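Local coordinates for probable oxidoreductase protein (Rhizobium etli, PDB 4FB5) that probably works as a nucleotide-binding oxidoreductase of the GFO/IDH/MocA family, built from a Rossmann-type domain and a second domain on a broad mixed sheet, at residues A[40-44]-A[121-125]; A[47-53]-A[347-351]; A[180-186]-A[209-214]; A[277-283]-A[295-299]. All coordinates share one frame; numbering follows the deposited sequence.

Overall arrangement
From the N terminus, the chain runs through the first strand and helix of the Rossmann-type domain. Contact 1 closes the first loop, setting helix 35-44 against strand 120-123. Contact 2 opens within that loop, at helix 47-51 just after helix 35-44, but closes only at helix 344-358, so the two cross along the chain. In space they touch, through Trp44, Trp122 and Cys350. Contacts 3 and 4 are nested, one after the other, inside the long loop of contact 2. Both are built on the mixed sheet, where strands 175-183 and 281-288 are neighbours, and Glu181 joins them by a salt bridge to Arg281. Lys125 and Asp209 link contact 1 to contact 3.

Contact 1. Residues A[40-44]-A[121-125]; sequences HALAW and VWCEK
Three aromatic rings, His40 and Trp44 from helix 35-44 and Trp122 from strand 120-123, form a buried cluster in the Rossmann-type domain. Trp122 is central. Its CG stands anti to the backbone N (chi1 -170°), which sends the indole across to the helix. There His40 covers one face obliquely, with CE1 3.4 Å from Trp122 CD2. The Trp122 six-membered ring turns its edge to the face of Trp44, an offset edge-to-face pair with planes at 85° and centroids 5.1 Å apart. Apolar contact is smaller: Ala43 CB touches Trp122 CH2 at 4.0 Å, near the indole plane.

The polar contact is a histidine-carboxylate hydrogen bond. His40 NE2 donates to Glu124 OE1 over 2.8 Å at 159°, the oxygen lying in the imidazole plane and using its anti lone pair. Ser99 OG bonds both His40 ND1 and Trp44 NE1, and Trp122 NE1 bonds Glu349. The buried Glu124 OE1 is thus met by His40 NE2 and, in a salt bridge, by Lys346; with Ser99 at ND1, bonds at both ring nitrogens hold the rotation of the imidazole against the face of Trp122.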
loop_
_atom_site.group_PDB
_atom_site.type_symbol
_atom_site.label_atom_id
_atom_site.label_comp_id
_atom_site.label_asym_id
_atom_site.label_seq_id
_atom_site.Cartn_x
_atom_site.Cartn_y
_atom_site.Cartn_z
ATOM N N HIS A 40 24.454 11.589 -17.081
ATOM C CA HIS A 40 25.838 11.930 -16.696
ATOM C C HIS A 40 25.960 13.443 -16.684
ATOM O O HIS A 40 26.400 14.022 -15.714
ATOM C CB HIS A 40 26.883 11.413 -17.683
ATOM C CG HIS A 40 27.170 9.946 -17.581
ATOM N ND1 HIS A 40 28.453 9.445 -17.533
ATOM C CD2 HIS A 40 26.348 8.871 -17.530
ATOM C CE1 HIS A 40 28.410 8.129 -17.435
ATOM N NE2 HIS A 40 27.146 7.752 -17.445
ATOM N N ALA A 41 25.542 14.110 -17.753
ATOM C CA ALA A 41 25.815 15.539 -17.821
ATOM C C ALA A 41 25.230 16.291 -16.613
ATOM O O ALA A 41 25.859 17.174 -16.051
ATOM C CB ALA A 41 25.329 16.128 -19.160
ATOM N N LEU A 42 24.026 15.907 -16.207
ATOM C CA LEU A 42 23.377 16.545 -15.111
ATOM C C LEU A 42 24.117 16.215 -13.834
ATOM O O LEU A 42 24.201 17.035 -12.904
ATOM C CB LEU A 42 21.958 16.034 -15.012
ATOM C CG LEU A 42 20.916 16.649 -15.942
ATOM C CD1 LEU A 42 19.590 15.926 -15.720
ATOM C CD2 LEU A 42 20.781 18.122 -15.709
ATOM N N ALA A 43 24.644 15.007 -13.787
ATOM C CA ALA A 43 25.383 14.590 -12.628
ATOM C C ALA A 43 26.662 15.433 -12.481
ATOM O O ALA A 43 26.885 16.069 -11.418
ATOM C CB ALA A 43 25.692 13.070 -12.681
ATOM N N TRP A 44 27.475 15.463 -13.540
ATOM C CA TRP A 44 28.748 16.222 -13.511
ATOM C C TRP A 44 28.474 17.696 -13.171
ATOM O O TRP A 44 29.203 18.322 -12.377
ATOM C CB TRP A 44 29.537 16.099 -14.830
ATOM C CG TRP A 44 30.221 14.781 -15.088
ATOM C CD1 TRP A 44 29.969 13.892 -16.120
ATOM C CD2 TRP A 44 31.270 14.197 -14.310
ATOM N NE1 TRP A 44 30.811 12.793 -16.022
ATOM C CE2 TRP A 44 31.625 12.970 -14.926
ATOM C CE3 TRP A 44 31.952 14.592 -13.152
ATOM C CZ2 TRP A 44 32.629 12.151 -14.415
ATOM C CZ3 TRP A 44 32.959 13.778 -12.654
ATOM C CH2 TRP A 44 33.290 12.574 -13.281
ATOM N N VAL A 121 37.453 6.205 -16.671
ATOM C CA VAL A 121 36.267 5.815 -17.405
ATOM C C VAL A 121 35.035 5.560 -16.534
ATOM O O VAL A 121 35.069 4.794 -15.550
ATOM C CB VAL A 121 36.558 4.603 -18.266
ATOM C CG1 VAL A 121 35.273 3.985 -18.739
ATOM C CG2 VAL A 121 37.373 5.026 -19.446
ATOM N N TRP A 122 33.954 6.238 -16.905
ATOM C CA TRP A 122 32.617 6.047 -16.338
ATOM C C TRP A 122 31.764 5.567 -17.463
ATOM O O TRP A 122 31.382 6.315 -18.351
ATOM C CB TRP A 122 32.072 7.366 -15.809
ATOM C CG TRP A 122 30.842 7.258 -15.011
ATOM C CD1 TRP A 122 30.245 6.116 -14.581
ATOM C CD2 TRP A 122 30.055 8.339 -14.509
ATOM N NE1 TRP A 122 29.120 6.418 -13.861
ATOM C CE2 TRP A 122 28.985 7.778 -13.795
ATOM C CE3 TRP A 122 30.135 9.728 -14.612
ATOM C CZ2 TRP A 122 28.013 8.553 -13.175
ATOM C CZ3 TRP A 122 29.139 10.507 -13.993
ATOM C CH2 TRP A 122 28.103 9.908 -13.293
ATOM N N CYS A 123 31.492 4.283 -17.420
ATOM C CA CYS A 123 30.906 3.591 -18.533
ATOM C C CYS A 123 29.560 3.045 -18.125
ATOM O O CYS A 123 29.412 2.527 -17.018
ATOM C CB CYS A 123 31.824 2.461 -18.951
ATOM S SG CYS A 123 31.343 1.593 -20.465
ATOM N N GLU A 124 28.585 3.163 -19.015
ATOM C CA GLU A 124 27.286 2.574 -18.796
ATOM C C GLU A 124 27.406 1.087 -18.890
ATOM O O GLU A 124 28.289 0.572 -19.574
ATOM C CB GLU A 124 26.241 3.098 -19.790
ATOM C CG GLU A 124 25.671 4.431 -19.363
ATOM C CD GLU A 124 25.262 4.434 -17.888
ATOM O OE1 GLU A 124 25.655 5.373 -17.158
ATOM O OE2 GLU A 124 24.545 3.479 -17.457
ATOM N N LYS A 125 26.531 0.405 -18.170
ATOM C CA LYS A 125 26.451 -1.025 -18.252
ATOM C C LYS A 125 25.949 -1.347 -19.668
ATOM O O LYS A 125 25.303 -0.510 -20.284
ATOM C CB LYS A 125 25.532 -1.520 -17.142
ATOM C CG LYS A 125 24.211 -2.120 -17.575
ATOM C CD LYS A 125 23.079 -1.140 -17.836
ATOM C CE LYS A 125 21.857 -1.953 -18.198
ATOM N NZ LYS A 125 21.186 -1.418 -19.381
#

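Contact 2. Residues A[47-53]-A[347-351]; sequences VKTVFGD and IIECR
Helix-against-helix packing joins the Rossmann-type domain to a late part of the chain, as Val47 and Phe51 of helix 47-51 meet Ile347, Cys350 and Arg351 of helix 344-358. The two short segments cross at -95°, with their axes 10.0 Å apart at closest approach. One aromatic ring, Phe51, and one long side chain, Arg351, carry much of the contact.

Val47 sits where the backbones come nearest. Its CG2 rests 3.6 Å from Cys350 SG, and its CG1 is at the same remove from the backbone N of Arg351. Ile347 CG2 touches Val50 CG2 and lies 4.1 Å from Phe51 CE2, while Phe51 CZ touches Ile348 CG1. Cys350 also packs on Trp44, and Phe332 of helix 329-332 touches Val50, Ile347 and Ile348. On another side, Val50 O accepts a hydrogen bond from Lys38 of the second subunit.

Gly52, with positive phi, ends the helical run, and Asp53 follows it. Arg351 then spans the distance: its CG lies over the centre of the Phe51 ring in a CH-pi contact, 3.5 Å from the ring centroid, and the bend at chi2 (62°) carries the guanidinium beyond the ring, nearly perpendicular to it. The salt bridge to Asp53 closes the contact. Arg351 NE gives OD1 only a weak bond, whereas Arg351 NH2 donates within the guanidinium plane to Asp53 OD1 over 3.2 Å, arriving from above the carboxylate plane.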
loop_
_atom_site.group_PDB
_atom_site.type_symbol
_atom_site.label_atom_id
_atom_site.label_comp_id
_atom_site.label_asym_id
_atom_site.label_seq_id
_atom_site.Cartn_x
_atom_site.Cartn_y
_atom_site.Cartn_z
ATOM N N VAL A 47 27.285 17.531 -8.865
ATOM C CA VAL A 47 27.984 16.939 -7.735
ATOM C C VAL A 47 28.425 17.968 -6.739
ATOM O O VAL A 47 28.185 17.802 -5.528
ATOM C CB VAL A 47 29.290 16.236 -8.097
ATOM C CG1 VAL A 47 29.228 14.792 -7.705
ATOM C CG2 VAL A 47 29.698 16.470 -9.555
ATOM N N LYS A 48 29.098 19.013 -7.229
ATOM C CA LYS A 48 29.738 19.921 -6.310
ATOM C C LYS A 48 28.745 20.693 -5.521
ATOM O O LYS A 48 28.867 20.709 -4.308
ATOM C CB LYS A 48 30.765 20.853 -6.957
ATOM C CG LYS A 48 31.744 21.466 -5.948
ATOM C CD LYS A 48 32.377 22.712 -6.552
ATOM C CE LYS A 48 33.664 23.141 -5.839
ATOM N NZ LYS A 48 33.325 23.999 -4.650
ATOM N N THR A 49 27.776 21.326 -6.171
ATOM C CA THR A 49 26.725 22.026 -5.400
ATOM C C THR A 49 25.984 21.157 -4.366
ATOM O O THR A 49 25.750 21.592 -3.246
ATOM C CB THR A 49 25.688 22.689 -6.265
ATOM O OG1 THR A 49 26.333 23.454 -7.295
ATOM C CG2 THR A 49 24.857 23.608 -5.399
ATOM N N VAL A 50 25.635 19.927 -4.733
ATOM C CA VAL A 50 25.051 18.981 -3.794
ATOM C C VAL A 50 26.015 18.584 -2.666
ATOM O O VAL A 50 25.686 18.725 -1.478
ATOM C CB VAL A 50 24.612 17.692 -4.509
ATOM C CG1 VAL A 50 24.009 16.705 -3.498
ATOM C CG2 VAL A 50 23.642 18.019 -5.576
ATOM N N PHE A 51 27.178 18.058 -3.044
ATOM C CA PHE A 51 28.074 17.451 -2.090
ATOM C C PHE A 51 29.009 18.436 -1.391
ATOM O O PHE A 51 29.227 18.301 -0.184
ATOM C CB PHE A 51 28.871 16.315 -2.740
ATOM C CG PHE A 51 28.169 14.991 -2.716
ATOM C CD1 PHE A 51 28.189 14.197 -1.580
ATOM C CD2 PHE A 51 27.452 14.545 -3.816
ATOM C CE1 PHE A 51 27.516 12.962 -1.558
ATOM C CE2 PHE A 51 26.785 13.322 -3.792
ATOM C CZ PHE A 51 26.820 12.535 -2.663
ATOM N N GLY A 52 29.583 19.398 -2.123
ATOM C CA GLY A 52 30.362 20.488 -1.497
ATOM C C GLY A 52 31.852 20.240 -1.210
ATOM O O GLY A 52 32.633 21.173 -1.077
ATOM N N ASP A 53 32.244 18.975 -1.128
ATOM C CA ASP A 53 33.587 18.588 -0.710
ATOM C C ASP A 53 34.475 18.239 -1.889
ATOM O O ASP A 53 35.473 17.526 -1.730
ATOM C CB ASP A 53 33.525 17.396 0.259
ATOM C CG ASP A 53 32.592 16.269 -0.235
ATOM O OD1 ASP A 53 32.927 15.065 -0.103
ATOM O OD2 ASP A 53 31.502 16.595 -0.753
ATOM N N ILE A 347 24.085 11.345 -9.463
ATOM C CA ILE A 347 24.922 12.344 -8.801
ATOM C C ILE A 347 25.785 11.679 -7.716
ATOM O O ILE A 347 26.988 11.921 -7.614
ATOM C CB ILE A 347 24.049 13.435 -8.143
ATOM C CG1 ILE A 347 23.271 14.232 -9.183
ATOM C CG2 ILE A 347 24.886 14.336 -7.262
ATOM C CD1 ILE A 347 22.275 15.238 -8.587
ATOM N N ILE A 348 25.161 10.827 -6.907
ATOM C CA ILE A 348 25.864 10.071 -5.877
ATOM C C ILE A 348 26.913 9.169 -6.537
ATOM O O ILE A 348 28.068 9.150 -6.133
ATOM C CB ILE A 348 24.856 9.260 -5.087
ATOM C CG1 ILE A 348 23.996 10.200 -4.248
ATOM C CG2 ILE A 348 25.527 8.220 -4.236
ATOM C CD1 ILE A 348 22.656 9.622 -3.811
ATOM N N GLU A 349 26.531 8.429 -7.570
ATOM C CA GLU A 349 27.512 7.608 -8.297
ATOM C C GLU A 349 28.687 8.456 -8.844
ATOM O O GLU A 349 29.825 8.064 -8.752
ATOM C CB GLU A 349 26.829 6.853 -9.427
ATOM C CG GLU A 349 27.751 5.952 -10.206
ATOM C CD GLU A 349 27.008 5.086 -11.204
ATOM O OE1 GLU A 349 26.996 5.496 -12.389
ATOM O OE2 GLU A 349 26.437 4.020 -10.800
ATOM N N CYS A 350 28.384 9.620 -9.404
ATOM C CA CYS A 350 29.387 10.569 -9.823
ATOM C C CYS A 350 30.286 10.936 -8.633
ATOM O O CYS A 350 31.526 10.885 -8.711
ATOM C CB CYS A 350 28.715 11.814 -10.402
ATOM S SG CYS A 350 29.906 13.092 -10.854
ATOM N N ARG A 351 29.659 11.271 -7.516
ATOM C CA ARG A 351 30.443 11.550 -6.343
ATOM C C ARG A 351 31.345 10.350 -6.067
ATOM O O ARG A 351 32.556 10.514 -5.970
ATOM C CB ARG A 351 29.582 11.944 -5.143
ATOM C CG ARG A 351 30.365 12.210 -3.866
ATOM C CD ARG A 351 31.314 13.373 -4.037
ATOM N NE ARG A 351 32.355 13.470 -2.995
ATOM C CZ ARG A 351 33.536 12.829 -3.007
ATOM N NH1 ARG A 351 33.847 11.995 -3.998
ATOM N NH2 ARG A 351 34.406 13.011 -2.014
#

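Contact 3. Residues A[180-186]-A[209-214]; sequences VEMDEDF and DFAVHP
Asp209 OD2 is gripped by Arg273 and Lys197, with Lys125 bound to the other oxygen, and across the contact it also meets the edge of the Phe186 ring, 3.9 Å from Phe186 CZ. No hydrogen bond joins the two segments; most of the rest is packing, much of it on Phe210. Selenomethionine 182 (Met182), its CG anti to the backbone N (chi1 179°) and its chain extended beyond, crosses the Phe210 side chain at about a right angle. Met182 CG comes 3.7 Å from Phe210 CD2, and SE lies 4.6 Å from the ring centroid, 30° off the normal, an oblique Met-aromatic contact. The same SE touches Pro214 CD at 3.8 Å and His213 CB.

Phe210 CZ points at the aliphatic part of Glu184 and meets Phe186 rim to rim, the ring planes 66° apart. Replacing Phe210 with an alanine would probably take away the ring beside the selenomethionine's CG and SE and open a gap by Glu184 and Phe186. Further along, Val180 CG1 packs on Pro214 CB. Helix 206-221, widened and kinked here, packs on a sheet face roughly antiparallel to strand 175-183, as befits the alpha+beta C-terminal domain of GFO/IDH/MocA proteins.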
loop_
_atom_site.group_PDB
_atom_site.type_symbol
_atom_site.label_atom_id
_atom_site.label_comp_id
_atom_site.label_asym_id
_atom_site.label_seq_id
_atom_site.Cartn_x
_atom_site.Cartn_y
_atom_site.Cartn_z
ATOM N N VAL A 180 14.627 -11.415 -5.692
ATOM C CA VAL A 180 14.912 -10.126 -6.393
ATOM C C VAL A 180 14.247 -10.016 -7.739
ATOM O O VAL A 180 14.474 -10.864 -8.555
ATOM C CB VAL A 180 16.408 -9.954 -6.625
ATOM C CG1 VAL A 180 16.664 -8.670 -7.293
ATOM C CG2 VAL A 180 17.046 -9.871 -5.335
ATOM N N GLU A 181 13.435 -8.999 -8.006
ATOM C CA GLU A 181 12.638 -9.013 -9.249
ATOM C C GLU A 181 12.983 -7.788 -9.995
ATOM O O GLU A 181 12.930 -6.721 -9.417
ATOM C CB GLU A 181 11.128 -8.980 -8.985
ATOM C CG GLU A 181 10.502 -10.283 -8.386
ATOM C CD GLU A 181 9.100 -10.076 -7.697
ATOM O OE1 GLU A 181 8.226 -9.368 -8.269
ATOM O OE2 GLU A 181 8.843 -10.625 -6.587
HETATM N N MSE A 182 13.341 -7.885 -11.262
HETATM C CA MSE A 182 13.391 -6.651 -12.052
HETATM C C MSE A 182 12.473 -6.667 -13.253
HETATM O O MSE A 182 12.725 -7.418 -14.206
HETATM C CB MSE A 182 14.799 -6.203 -12.464
HETATM C CG MSE A 182 14.743 -4.920 -13.295
HETATM SE SE MSE A 182 16.455 -4.030 -13.444
HETATM C CE MSE A 182 16.046 -2.303 -14.313
ATOM N N ASP A 183 11.438 -5.815 -13.195
ATOM C CA ASP A 183 10.414 -5.753 -14.239
ATOM C C ASP A 183 10.101 -4.378 -14.858
ATOM O O ASP A 183 10.024 -3.336 -14.160
ATOM C CB ASP A 183 9.125 -6.370 -13.750
ATOM C CG ASP A 183 9.353 -7.590 -12.935
ATOM O OD1 ASP A 183 10.114 -8.498 -13.386
ATOM O OD2 ASP A 183 8.756 -7.655 -11.823
ATOM N N GLU A 184 9.929 -4.392 -16.174
ATOM C CA GLU A 184 9.398 -3.259 -16.901
ATOM C C GLU A 184 8.468 -3.790 -17.963
ATOM O O GLU A 184 8.276 -4.970 -18.050
ATOM C CB GLU A 184 10.513 -2.373 -17.467
ATOM C CG GLU A 184 11.552 -1.972 -16.420
ATOM C CD GLU A 184 12.439 -0.767 -16.799
ATOM O OE1 GLU A 184 12.193 -0.144 -17.862
ATOM O OE2 GLU A 184 13.384 -0.435 -16.013
ATOM N N ASP A 185 7.858 -2.925 -18.753
ATOM C CA ASP A 185 6.924 -3.375 -19.774
ATOM C C ASP A 185 7.159 -2.767 -21.142
ATOM O O ASP A 185 6.252 -2.766 -21.962
ATOM C CB ASP A 185 5.478 -3.149 -19.359
ATOM C CG ASP A 185 5.162 -1.681 -19.087
ATOM O OD1 ASP A 185 6.028 -0.803 -19.373
ATOM O OD2 ASP A 185 4.052 -1.418 -18.564
ATOM N N PHE A 186 8.378 -2.279 -21.394
ATOM C CA PHE A 186 8.665 -1.691 -22.693
ATOM C C PHE A 186 8.847 -2.729 -23.826
ATOM O O PHE A 186 8.939 -2.343 -24.985
ATOM C CB PHE A 186 9.841 -0.684 -22.635
ATOM C CG PHE A 186 11.177 -1.305 -22.405
ATOM C CD1 PHE A 186 11.890 -1.846 -23.451
ATOM C CD2 PHE A 186 11.755 -1.313 -21.137
ATOM C CE1 PHE A 186 13.180 -2.473 -23.252
ATOM C CE2 PHE A 186 13.049 -1.884 -20.935
ATOM C CZ PHE A 186 13.755 -2.479 -22.013
ATOM N N ASP A 209 20.213 -7.001 -19.863
ATOM C CA ASP A 209 19.723 -5.625 -19.800
ATOM C C ASP A 209 19.290 -5.319 -18.394
ATOM O O ASP A 209 19.559 -4.271 -17.901
ATOM C CB ASP A 209 18.562 -5.460 -20.812
ATOM C CG ASP A 209 18.256 -4.007 -21.144
ATOM O OD1 ASP A 209 18.880 -3.079 -20.548
ATOM O OD2 ASP A 209 17.384 -3.792 -22.017
ATOM N N PHE A 210 18.671 -6.291 -17.746
ATOM C CA PHE A 210 18.023 -6.113 -16.480
ATOM C C PHE A 210 18.732 -6.845 -15.351
ATOM O O PHE A 210 18.861 -6.278 -14.265
ATOM C CB PHE A 210 16.582 -6.641 -16.554
ATOM C CG PHE A 210 15.564 -5.632 -17.105
ATOM C CD1 PHE A 210 15.964 -4.560 -17.930
ATOM C CD2 PHE A 210 14.186 -5.785 -16.821
ATOM C CE1 PHE A 210 15.014 -3.643 -18.449
ATOM C CE2 PHE A 210 13.238 -4.885 -17.320
ATOM C CZ PHE A 210 13.654 -3.808 -18.141
ATOM N N ALA A 211 19.168 -8.095 -15.576
ATOM C CA ALA A 211 19.661 -8.953 -14.479
ATOM C C ALA A 211 20.912 -8.402 -13.787
ATOM O O ALA A 211 21.153 -8.667 -12.578
ATOM C CB ALA A 211 19.887 -10.387 -14.956
ATOM N N VAL A 212 21.670 -7.599 -14.533
ATOM C CA VAL A 212 22.916 -7.037 -14.016
ATOM C C VAL A 212 22.693 -6.069 -12.852
ATOM O O VAL A 212 23.506 -6.015 -11.905
ATOM C CB VAL A 212 23.804 -6.434 -15.154
ATOM C CG1 VAL A 212 24.248 -7.529 -16.073
ATOM C CG2 VAL A 212 23.052 -5.401 -15.986
ATOM N N HIS A 213 21.589 -5.326 -12.900
ATOM C CA HIS A 213 21.219 -4.487 -11.778
ATOM C C HIS A 213 20.934 -5.303 -10.502
ATOM O O HIS A 213 21.595 -5.115 -9.459
ATOM C CB HIS A 213 20.035 -3.621 -12.154
ATOM C CG HIS A 213 20.371 -2.565 -13.143
ATOM N ND1 HIS A 213 21.323 -1.596 -12.899
ATOM C CD2 HIS A 213 19.878 -2.311 -14.375
ATOM C CE1 HIS A 213 21.418 -0.804 -13.950
ATOM N NE2 HIS A 213 20.551 -1.215 -14.859
ATOM N N PRO A 214 19.934 -6.195 -10.557
ATOM C CA PRO A 214 19.740 -6.996 -9.354
ATOM C C PRO A 214 21.017 -7.726 -8.924
ATOM O O PRO A 214 21.293 -7.806 -7.738
ATOM C CB PRO A 214 18.613 -7.968 -9.737
ATOM C CG PRO A 214 18.196 -7.648 -11.133
ATOM C CD PRO A 214 18.798 -6.310 -11.483
#

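Contact 4. Residues A[277-283]-A[295-299]; sequences GRKGRIA and YDQER
The guanidinium of Arg281, which reaches across to Asp296, has Arg278 NH2 over one face and Ala283 CB over the other, 3.6 Å above its plane. Water 1 lies at the edge of the Arg278 guanidinium, whose NE bonds Tyr287 OH of the third subunit, and Gln297 OE1 lies at the edge of the Tyr295 ring. Arg281 NH1 forms a salt bridge with Asp296 OD1 at 2.9 Å, the two groups steeply inclined, and water 2 donates to the same OD1. Arg281 NH2 pairs with Glu181.

Glu298, extended beyond CG (chi2 -180°), carries its carboxylate to the loop before strand 281-288. Its OE1 takes two amides: Lys279 N at 2.9 Å, nearly along the C-O axis, and Gly280 N at 3.2 Å, on the anti lone pair. OE2 accepts from water 1, which also bonds Gly277 O and Arg278 NH1. Were Glu298 an alanine, the amides of Lys279 and Gly280 would probably lose their shared acceptor and water 1 one of its partners, leaving the loop freer to shift.

Gln297 N donates to Ile282 O over 2.9 Å, while Asp296 OD2 accepts from Glu298 N in an Asx turn. Ala283 and Asp296 form an antiparallel non-hydrogen-bonded pair. The contact thus lies at the open end of the hairpin 281-288/291-296, with strand 175-183 alongside strand 281-288 and helix 158-168 packed on Tyr295.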
loop_
_atom_site.group_PDB
_atom_site.type_symbol
_atom_site.label_atom_id
_atom_site.label_comp_id
_atom_site.label_asym_id
_atom_site.label_seq_id
_atom_site.Cartn_x
_atom_site.Cartn_y
_atom_site.Cartn_z
ATOM N N GLY A 277 2.438 -3.143 -16.887
ATOM C CA GLY A 277 2.185 -2.427 -15.666
ATOM C C GLY A 277 3.330 -2.352 -14.678
ATOM O O GLY A 277 3.236 -1.658 -13.709
ATOM N N ARG A 278 4.422 -3.059 -14.899
ATOM C CA ARG A 278 5.606 -2.740 -14.156
ATOM C C ARG A 278 6.369 -1.647 -14.923
ATOM O O ARG A 278 6.591 -1.755 -16.124
ATOM C CB ARG A 278 6.440 -3.999 -14.001
ATOM C CG ARG A 278 5.669 -5.206 -13.387
ATOM C CD ARG A 278 5.154 -4.834 -12.049
ATOM N NE ARG A 278 4.830 -5.956 -11.161
ATOM C CZ ARG A 278 4.303 -5.758 -9.958
ATOM N NH1 ARG A 278 4.071 -4.526 -9.603
ATOM N NH2 ARG A 278 3.981 -6.752 -9.153
ATOM N N LYS A 279 6.765 -0.576 -14.258
ATOM C CA LYS A 279 7.423 0.520 -14.973
ATOM C C LYS A 279 8.881 0.565 -14.654
ATOM O O LYS A 279 9.715 0.656 -15.563
ATOM C CB LYS A 279 6.794 1.872 -14.665
ATOM C CG LYS A 279 5.238 1.965 -14.922
ATOM C CD LYS A 279 4.828 1.354 -16.270
ATOM C CE LYS A 279 3.390 1.684 -16.582
ATOM N NZ LYS A 279 2.840 0.990 -17.792
ATOM N N GLY A 280 9.222 0.509 -13.380
ATOM C CA GLY A 280 10.606 0.645 -13.013
ATOM C C GLY A 280 10.813 -0.180 -11.784
ATOM O O GLY A 280 11.453 0.282 -10.864
ATOM N N ARG A 281 10.252 -1.396 -11.762
ATOM C CA ARG A 281 10.197 -2.181 -10.553
ATOM C C ARG A 281 11.489 -2.962 -10.343
ATOM O O ARG A 281 11.949 -3.674 -11.240
ATOM C CB ARG A 281 9.044 -3.162 -10.613
ATOM C CG ARG A 281 9.060 -4.255 -9.506
ATOM C CD ARG A 281 7.732 -4.961 -9.575
ATOM N NE ARG A 281 7.638 -6.247 -8.905
ATOM C CZ ARG A 281 7.139 -6.393 -7.684
ATOM N NH1 ARG A 281 6.689 -5.331 -7.011
ATOM N NH2 ARG A 281 7.078 -7.600 -7.140
ATOM N N ILE A 282 12.040 -2.861 -9.147
ATOM C CA ILE A 282 13.053 -3.780 -8.694
ATOM C C ILE A 282 12.596 -4.119 -7.318
ATOM O O ILE A 282 12.497 -3.210 -6.477
ATOM C CB ILE A 282 14.393 -3.067 -8.553
ATOM C CG1 ILE A 282 14.856 -2.590 -9.931
ATOM C CG2 ILE A 282 15.377 -3.975 -7.888
ATOM C CD1 ILE A 282 16.155 -1.823 -9.943
ATOM N N ALA A 283 12.277 -5.378 -7.074
ATOM C CA ALA A 283 11.703 -5.735 -5.782
ATOM C C ALA A 283 12.634 -6.690 -5.116
ATOM O O ALA A 283 13.009 -7.737 -5.660
ATOM C CB ALA A 283 10.334 -6.354 -5.924
ATOM N N TYR A 295 12.048 -4.072 -0.158
ATOM C CA TYR A 295 12.338 -2.842 -0.855
ATOM C C TYR A 295 11.768 -2.921 -2.251
ATOM O O TYR A 295 11.727 -3.973 -2.803
ATOM C CB TYR A 295 13.839 -2.614 -0.913
ATOM C CG TYR A 295 14.216 -1.507 -1.851
ATOM C CD1 TYR A 295 14.090 -0.172 -1.488
ATOM C CD2 TYR A 295 14.592 -1.798 -3.138
ATOM C CE1 TYR A 295 14.389 0.865 -2.409
ATOM C CE2 TYR A 295 14.841 -0.794 -4.051
ATOM C CZ TYR A 295 14.767 0.500 -3.673
ATOM O OH TYR A 295 15.149 1.381 -4.569
ATOM N N ASP A 296 11.339 -1.798 -2.807
ATOM C CA ASP A 296 10.743 -1.737 -4.124
ATOM C C ASP A 296 11.079 -0.386 -4.778
ATOM O O ASP A 296 10.507 0.638 -4.360
ATOM C CB ASP A 296 9.233 -1.840 -4.035
ATOM C CG ASP A 296 8.576 -2.155 -5.412
ATOM O OD1 ASP A 296 7.706 -3.071 -5.449
ATOM O OD2 ASP A 296 8.919 -1.499 -6.451
ATOM N N GLN A 297 11.953 -0.408 -5.795
ATOM C CA GLN A 297 12.377 0.747 -6.572
ATOM C C GLN A 297 11.271 1.724 -6.991
ATOM O O GLN A 297 11.549 2.883 -7.291
ATOM C CB GLN A 297 13.065 0.267 -7.852
ATOM C CG GLN A 297 13.892 1.335 -8.534
ATOM C CD GLN A 297 15.034 1.834 -7.625
ATOM O OE1 GLN A 297 15.657 1.052 -6.876
ATOM N NE2 GLN A 297 15.300 3.114 -7.678
ATOM N N GLU A 298 10.033 1.253 -7.073
ATOM C CA GLU A 298 8.946 2.109 -7.552
ATOM C C GLU A 298 8.497 3.097 -6.469
ATOM O O GLU A 298 7.800 4.063 -6.762
ATOM C CB GLU A 298 7.771 1.275 -8.121
ATOM C CG GLU A 298 7.988 0.831 -9.578
ATOM C CD GLU A 298 6.809 -0.005 -10.174
ATOM O OE1 GLU A 298 6.779 -0.160 -11.417
ATOM O OE2 GLU A 298 5.930 -0.505 -9.409
ATOM N N ARG A 299 8.888 2.792 -5.231
ATOM C CA ARG A 299 8.837 3.652 -4.052
ATOM C C ARG A 299 10.254 3.644 -3.458
ATOM O O ARG A 299 10.495 3.265 -2.314
ATOM C CB ARG A 299 7.835 3.090 -3.062
ATOM C CG ARG A 299 6.448 3.154 -3.635
ATOM C CD ARG A 299 5.371 2.813 -2.656
ATOM N NE ARG A 299 5.556 1.471 -2.103
ATOM C CZ ARG A 299 5.457 0.362 -2.803
ATOM N NH1 ARG A 299 5.225 0.418 -4.125
ATOM N NH2 ARG A 299 5.644 -0.795 -2.192
HETATM O O HOH W 1 4.010 -1.737 -10.904
HETATM O O HOH W 2 6.145 -5.387 -4.616
#